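Local atomic coordinates of fibrillarin-like rRNA/tRNA 2'-O-methyltransferase (Methanocaldococcus jannaschii, PDB entry 1FBN), a protein that probably transfers methyl groups from S-adenosyl-L-methionine to ribose 2'-hydroxyls of rRNA and tRNA at sites chosen by a guide RNA. Residues Ala93-Ala107 / Glu120-Asn132. Residues are numbered along the deposited sequence; the frame is centred on the assembly and turned at random.
Sequences ADIADKGIVYAIEYA and ERENIIPILGDAN
The ring of Tyr102 meets the methyls of Ile125 and Ile127 obliquely, CE1 standing 4.0 Å from Ile125 CD1, while Ile100 CG2 lies over one face, offset toward the rim. At the Tyr106 ring, Gly129 O sits at the edge, near the ring plane. The Arg121 guanidinium takes Asp94 at its edge: NH2 gives a bond of 2.9 Å to Asp94 OD1 on its syn lone pair, although the two planes are turned 49° apart. Asp94 OD2 also pairs with Arg50, so two neighbouring arginines share the one carboxylate.

These groups belong to, or border, a parallel beta-alpha-beta crossover of the Rossmann-like methyltransferase fold, in which strand 124-128 forms an edge of the sheet beside strand 100-105 and helix 108-117 links the two. The ladder runs from Val101 N to Asn123 O (2.8 Å) through to Gly129 N and Glu105 O. On the Tyr102 face, Ile104 and Ile127 lie side by side, CD1 of Ile104 3.6 Å from CB of Ile127; on the other, Ile124 CG1 packs against Ala93 CB. At and just beyond the C-terminal ends of the strands, Glu105, Tyr106, Asp130 and Ala131 are predicted to bind S-adenosyl-L-methionine.

At the opposite end Asn123 ties the sheet to the end of helix 87-95. Its CG stands between backbone N and carbonyl carbon (chi1 57°), which carries the amide over to Ala93 and Ala96. A leucine here has no N-H to give, and would probably leave Ala93 O without this mate and the helix end less firmly tied to the strand, though Ala96 O would keep Gly99 N. ND2 reaches Ala93 O in the carbonyl plane, on a lone pair, at 3.0 Å; it meets Ala96 O, also at 3.0 Å, from above the carbonyl plane, with Gly99 N on that oxygen's opposite face.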
loop_
_atom_site.group_PDB
_atom_site.type_symbol
_atom_site.label_atom_id
_atom_site.label_comp_id
_atom_site.label_asym_id
_atom_site.label_seq_id
_atom_site.Cartn_x
_atom_site.Cartn_y
_atom_site.Cartn_z
ATOM N N ALA A 93 0.874 8.820 0.710
ATOM C CA ALA A 93 0.564 10.222 0.423
ATOM C C ALA A 93 1.851 11.035 0.272
ATOM O O ALA A 93 1.906 11.992 -0.502
ATOM C CB ALA A 93 -0.300 10.802 1.527
ATOM N N ASP A 94 2.878 10.658 1.031
ATOM C CA ASP A 94 4.177 11.321 0.953
ATOM C C ASP A 94 4.791 11.058 -0.416
ATOM O O ASP A 94 5.328 11.964 -1.045
ATOM C CB ASP A 94 5.130 10.778 2.021
ATOM C CG ASP A 94 4.842 11.320 3.403
ATOM O OD1 ASP A 94 4.046 12.274 3.540
ATOM O OD2 ASP A 94 5.433 10.794 4.366
ATOM N N ILE A 95 4.719 9.802 -0.857
ATOM C CA ILE A 95 5.263 9.385 -2.149
ATOM C C ILE A 95 4.539 10.093 -3.291
ATOM O O ILE A 95 5.162 10.769 -4.108
ATOM C CB ILE A 95 5.134 7.850 -2.340
ATOM C CG1 ILE A 95 5.867 7.120 -1.212
ATOM C CG2 ILE A 95 5.696 7.429 -3.696
ATOM C CD1 ILE A 95 5.466 5.672 -1.061
ATOM N N ALA A 96 3.222 9.925 -3.340
ATOM C CA ALA A 96 2.401 10.541 -4.374
ATOM C C ALA A 96 1.979 11.964 -3.978
ATOM O O ALA A 96 0.788 12.286 -3.920
ATOM C CB ALA A 96 1.191 9.674 -4.645
ATOM N N ASP A 97 2.972 12.816 -3.728
ATOM C CA ASP A 97 2.728 14.198 -3.325
ATOM C C ASP A 97 2.095 15.050 -4.424
ATOM O O ASP A 97 1.498 16.088 -4.139
ATOM C CB ASP A 97 4.017 14.844 -2.799
ATOM C CG ASP A 97 5.125 14.916 -3.846
ATOM O OD1 ASP A 97 5.377 13.910 -4.543
ATOM O OD2 ASP A 97 5.760 15.987 -3.956
ATOM N N LYS A 98 2.228 14.604 -5.671
ATOM C CA LYS A 98 1.646 15.297 -6.821
ATOM C C LYS A 98 0.425 14.505 -7.316
ATOM O O LYS A 98 -0.104 14.768 -8.400
ATOM C CB LYS A 98 2.668 15.407 -7.956
ATOM C CG LYS A 98 3.983 16.093 -7.608
ATOM C CD LYS A 98 3.841 17.600 -7.470
ATOM C CE LYS A 98 3.387 18.005 -6.076
ATOM N NZ LYS A 98 3.175 19.477 -5.959
ATOM N N GLY A 99 0.002 13.522 -6.522
ATOM C CA GLY A 99 -1.136 12.695 -6.880
ATOM C C GLY A 99 -2.283 12.708 -5.882
ATOM O O GLY A 99 -2.451 13.663 -5.119
ATOM N N ILE A 100 -3.078 11.639 -5.895
ATOM C CA ILE A 100 -4.240 11.508 -5.014
ATOM C C ILE A 100 -4.393 10.085 -4.495
ATOM O O ILE A 100 -4.076 9.122 -5.189
ATOM C CB ILE A 100 -5.557 11.890 -5.753
ATOM C CG1 ILE A 100 -5.540 13.367 -6.132
ATOM C CG2 ILE A 100 -6.769 11.639 -4.866
ATOM C CD1 ILE A 100 -6.752 13.801 -6.904
ATOM N N VAL A 101 -4.881 9.969 -3.266
ATOM C CA VAL A 101 -5.116 8.675 -2.645
ATOM C C VAL A 101 -6.554 8.605 -2.134
ATOM O O VAL A 101 -6.931 9.342 -1.221
ATOM C CB VAL A 101 -4.169 8.425 -1.458
ATOM C CG1 VAL A 101 -4.360 7.012 -0.938
ATOM C CG2 VAL A 101 -2.730 8.650 -1.877
ATOM N N TYR A 102 -7.363 7.761 -2.767
ATOM C CA TYR A 102 -8.749 7.572 -2.354
ATOM C C TYR A 102 -8.745 6.455 -1.321
ATOM O O TYR A 102 -8.384 5.317 -1.633
ATOM C CB TYR A 102 -9.618 7.152 -3.540
ATOM C CG TYR A 102 -9.645 8.146 -4.675
ATOM C CD1 TYR A 102 -10.423 9.301 -4.599
ATOM C CD2 TYR A 102 -8.897 7.926 -5.831
ATOM C CE1 TYR A 102 -10.459 10.211 -5.647
ATOM C CE2 TYR A 102 -8.924 8.826 -6.881
ATOM C CZ TYR A 102 -9.706 9.968 -6.786
ATOM O OH TYR A 102 -9.719 10.870 -7.827
ATOM N N ALA A 103 -9.126 6.785 -0.092
ATOM C CA ALA A 103 -9.150 5.806 0.987
ATOM C C ALA A 103 -10.568 5.319 1.277
ATOM O O ALA A 103 -11.388 6.063 1.819
ATOM C CB ALA A 103 -8.525 6.403 2.241
ATOM N N ILE A 104 -10.841 4.065 0.926
ATOM C CA ILE A 104 -12.158 3.466 1.140
ATOM C C ILE A 104 -12.226 2.752 2.492
ATOM O O ILE A 104 -11.440 1.840 2.757
ATOM C CB ILE A 104 -12.503 2.431 0.028
ATOM C CG1 ILE A 104 -12.207 3.006 -1.364
ATOM C CG2 ILE A 104 -13.961 1.986 0.141
ATOM C CD1 ILE A 104 -12.968 4.263 -1.714
ATOM N N GLU A 105 -13.158 3.180 3.343
ATOM C CA GLU A 105 -13.354 2.570 4.662
ATOM C C GLU A 105 -14.845 2.369 4.926
ATOM O O GLU A 105 -15.654 3.257 4.651
ATOM C CB GLU A 105 -12.746 3.432 5.778
ATOM C CG GLU A 105 -11.242 3.677 5.679
ATOM C CD GLU A 105 -10.411 2.402 5.671
ATOM O OE1 GLU A 105 -10.910 1.333 6.081
ATOM O OE2 GLU A 105 -9.240 2.468 5.243
ATOM N N TYR A 106 -15.201 1.203 5.461
ATOM C CA TYR A 106 -16.598 0.885 5.751
ATOM C C TYR A 106 -17.104 1.421 7.092
ATOM O O TYR A 106 -18.191 1.996 7.169
ATOM C CB TYR A 106 -16.822 -0.628 5.680
ATOM C CG TYR A 106 -18.249 -1.036 5.951
ATOM C CD1 TYR A 106 -19.215 -0.958 4.949
ATOM C CD2 TYR A 106 -18.649 -1.453 7.225
ATOM C CE1 TYR A 106 -20.546 -1.281 5.205
ATOM C CE2 TYR A 106 -19.979 -1.776 7.493
ATOM C CZ TYR A 106 -20.922 -1.685 6.477
ATOM O OH TYR A 106 -22.242 -1.985 6.731
ATOM N N ALA A 107 -16.313 1.231 8.143
ATOM C CA ALA A 107 -16.690 1.670 9.484
ATOM C C ALA A 107 -16.351 3.124 9.803
ATOM O O ALA A 107 -15.200 3.540 9.678
ATOM C CB ALA A 107 -16.060 0.752 10.526
ATOM N N GLU A 120 -3.662 16.693 8.042
ATOM C CA GLU A 120 -3.261 17.694 7.061
ATOM C C GLU A 120 -2.792 17.204 5.688
ATOM O O GLU A 120 -2.350 18.003 4.864
ATOM C CB GLU A 120 -2.236 18.645 7.689
ATOM C CG GLU A 120 -2.710 19.251 9.019
ATOM C CD GLU A 120 -1.760 20.295 9.580
ATOM O OE1 GLU A 120 -1.821 21.456 9.120
ATOM O OE2 GLU A 120 -0.965 19.962 10.488
ATOM N N ARG A 121 -2.887 15.898 5.445
ATOM C CA ARG A 121 -2.497 15.327 4.152
ATOM C C ARG A 121 -3.702 15.432 3.226
ATOM O O ARG A 121 -4.498 14.505 3.098
ATOM C CB ARG A 121 -2.042 13.874 4.313
ATOM C CG ARG A 121 -0.694 13.759 4.999
ATOM C CD ARG A 121 -0.211 12.326 5.129
ATOM N NE ARG A 121 1.245 12.282 5.252
ATOM C CZ ARG A 121 1.928 12.718 6.307
ATOM N NH1 ARG A 121 1.290 13.226 7.355
ATOM N NH2 ARG A 121 3.256 12.703 6.291
ATOM N N GLU A 122 -3.819 16.585 2.581
ATOM C CA GLU A 122 -4.942 16.873 1.703
ATOM C C GLU A 122 -5.061 16.099 0.398
ATOM O O GLU A 122 -6.086 16.198 -0.276
ATOM C CB GLU A 122 -5.041 18.378 1.476
ATOM C CG GLU A 122 -5.343 19.126 2.768
ATOM C CD GLU A 122 -5.378 20.628 2.596
ATOM O OE1 GLU A 122 -6.345 21.135 1.985
ATOM O OE2 GLU A 122 -4.443 21.301 3.083
ATOM N N ASN A 123 -4.034 15.326 0.039
ATOM C CA ASN A 123 -4.097 14.523 -1.181
ATOM C C ASN A 123 -4.767 13.172 -0.907
ATOM O O ASN A 123 -4.926 12.346 -1.808
ATOM C CB ASN A 123 -2.717 14.348 -1.830
ATOM C CG ASN A 123 -1.704 13.719 -0.906
ATOM O OD1 ASN A 123 -1.789 13.850 0.317
ATOM N ND2 ASN A 123 -0.715 13.046 -1.490
ATOM N N ILE A 124 -5.154 12.962 0.350
ATOM C CA ILE A 124 -5.856 11.747 0.760
ATOM C C ILE A 124 -7.345 12.092 0.804
ATOM O O ILE A 124 -7.765 12.996 1.531
ATOM C CB ILE A 124 -5.416 11.246 2.155
ATOM C CG1 ILE A 124 -3.932 10.882 2.153
ATOM C CG2 ILE A 124 -6.228 10.025 2.544
ATOM C CD1 ILE A 124 -3.437 10.336 3.478
ATOM N N ILE A 125 -8.127 11.392 -0.011
ATOM C CA ILE A 125 -9.566 11.615 -0.096
ATOM C C ILE A 125 -10.351 10.448 0.501
ATOM O O ILE A 125 -10.416 9.365 -0.081
ATOM C CB ILE A 125 -9.989 11.869 -1.560
ATOM C CG1 ILE A 125 -9.339 13.163 -2.050
ATOM C CG2 ILE A 125 -11.503 11.954 -1.683
ATOM C CD1 ILE A 125 -9.525 13.404 -3.505
ATOM N N PRO A 126 -10.936 10.659 1.691
ATOM C CA PRO A 126 -11.723 9.658 2.412
ATOM C C PRO A 126 -13.062 9.409 1.747
ATOM O O PRO A 126 -13.739 10.344 1.323
ATOM C CB PRO A 126 -11.917 10.307 3.777
ATOM C CG PRO A 126 -12.024 11.755 3.436
ATOM C CD PRO A 126 -10.894 11.926 2.445
ATOM N N ILE A 127 -13.424 8.135 1.640
ATOM C CA ILE A 127 -14.690 7.735 1.041
ATOM C C ILE A 127 -15.291 6.610 1.875
ATOM O O ILE A 127 -14.736 5.512 1.934
ATOM C CB ILE A 127 -14.501 7.244 -0.412
ATOM C CG1 ILE A 127 -13.928 8.373 -1.276
ATOM C CG2 ILE A 127 -15.830 6.742 -0.977
ATOM C CD1 ILE A 127 -13.477 7.932 -2.648
ATOM N N LEU A 128 -16.392 6.903 2.564
ATOM C CA LEU A 128 -17.063 5.899 3.383
ATOM C C LEU A 128 -17.789 4.971 2.415
ATOM O O LEU A 128 -18.722 5.390 1.735
ATOM C CB LEU A 128 -18.066 6.562 4.336
ATOM C CG LEU A 128 -18.538 5.725 5.529
ATOM C CD1 LEU A 128 -17.421 5.612 6.546
ATOM C CD2 LEU A 128 -19.761 6.364 6.169
ATOM N N GLY A 129 -17.329 3.730 2.310
ATOM C CA GLY A 129 -17.966 2.803 1.395
ATOM C C GLY A 129 -17.603 1.354 1.612
ATOM O O GLY A 129 -16.850 1.007 2.521
ATOM N N ASP A 130 -18.173 0.503 0.769
ATOM C CA ASP A 130 -17.953 -0.935 0.814
ATOM C C ASP A 130 -17.193 -1.280 -0.457
ATOM O O ASP A 130 -17.710 -1.098 -1.557
ATOM C CB ASP A 130 -19.316 -1.648 0.842
ATOM C CG ASP A 130 -19.207 -3.166 0.949
ATOM O OD1 ASP A 130 -18.112 -3.735 0.746
ATOM O OD2 ASP A 130 -20.251 -3.799 1.222
ATOM N N ALA A 131 -15.969 -1.780 -0.303
ATOM C CA ALA A 131 -15.142 -2.140 -1.451
ATOM C C ALA A 131 -15.776 -3.227 -2.311
ATOM O O ALA A 131 -15.380 -3.418 -3.461
ATOM C CB ALA A 131 -13.760 -2.567 -1.000
ATOM N N ASN A 132 -16.758 -3.932 -1.753
ATOM C CA ASN A 132 -17.451 -4.990 -2.475
ATOM C C ASN A 132 -18.540 -4.414 -3.390
ATOM O O ASN A 132 -19.164 -5.140 -4.166
ATOM C CB ASN A 132 -18.046 -5.998 -1.488
ATOM C CG ASN A 132 -18.479 -7.284 -2.157
ATOM O OD1 ASN A 132 -17.760 -7.839 -2.997
ATOM N ND2 ASN A 132 -19.662 -7.768 -1.791
#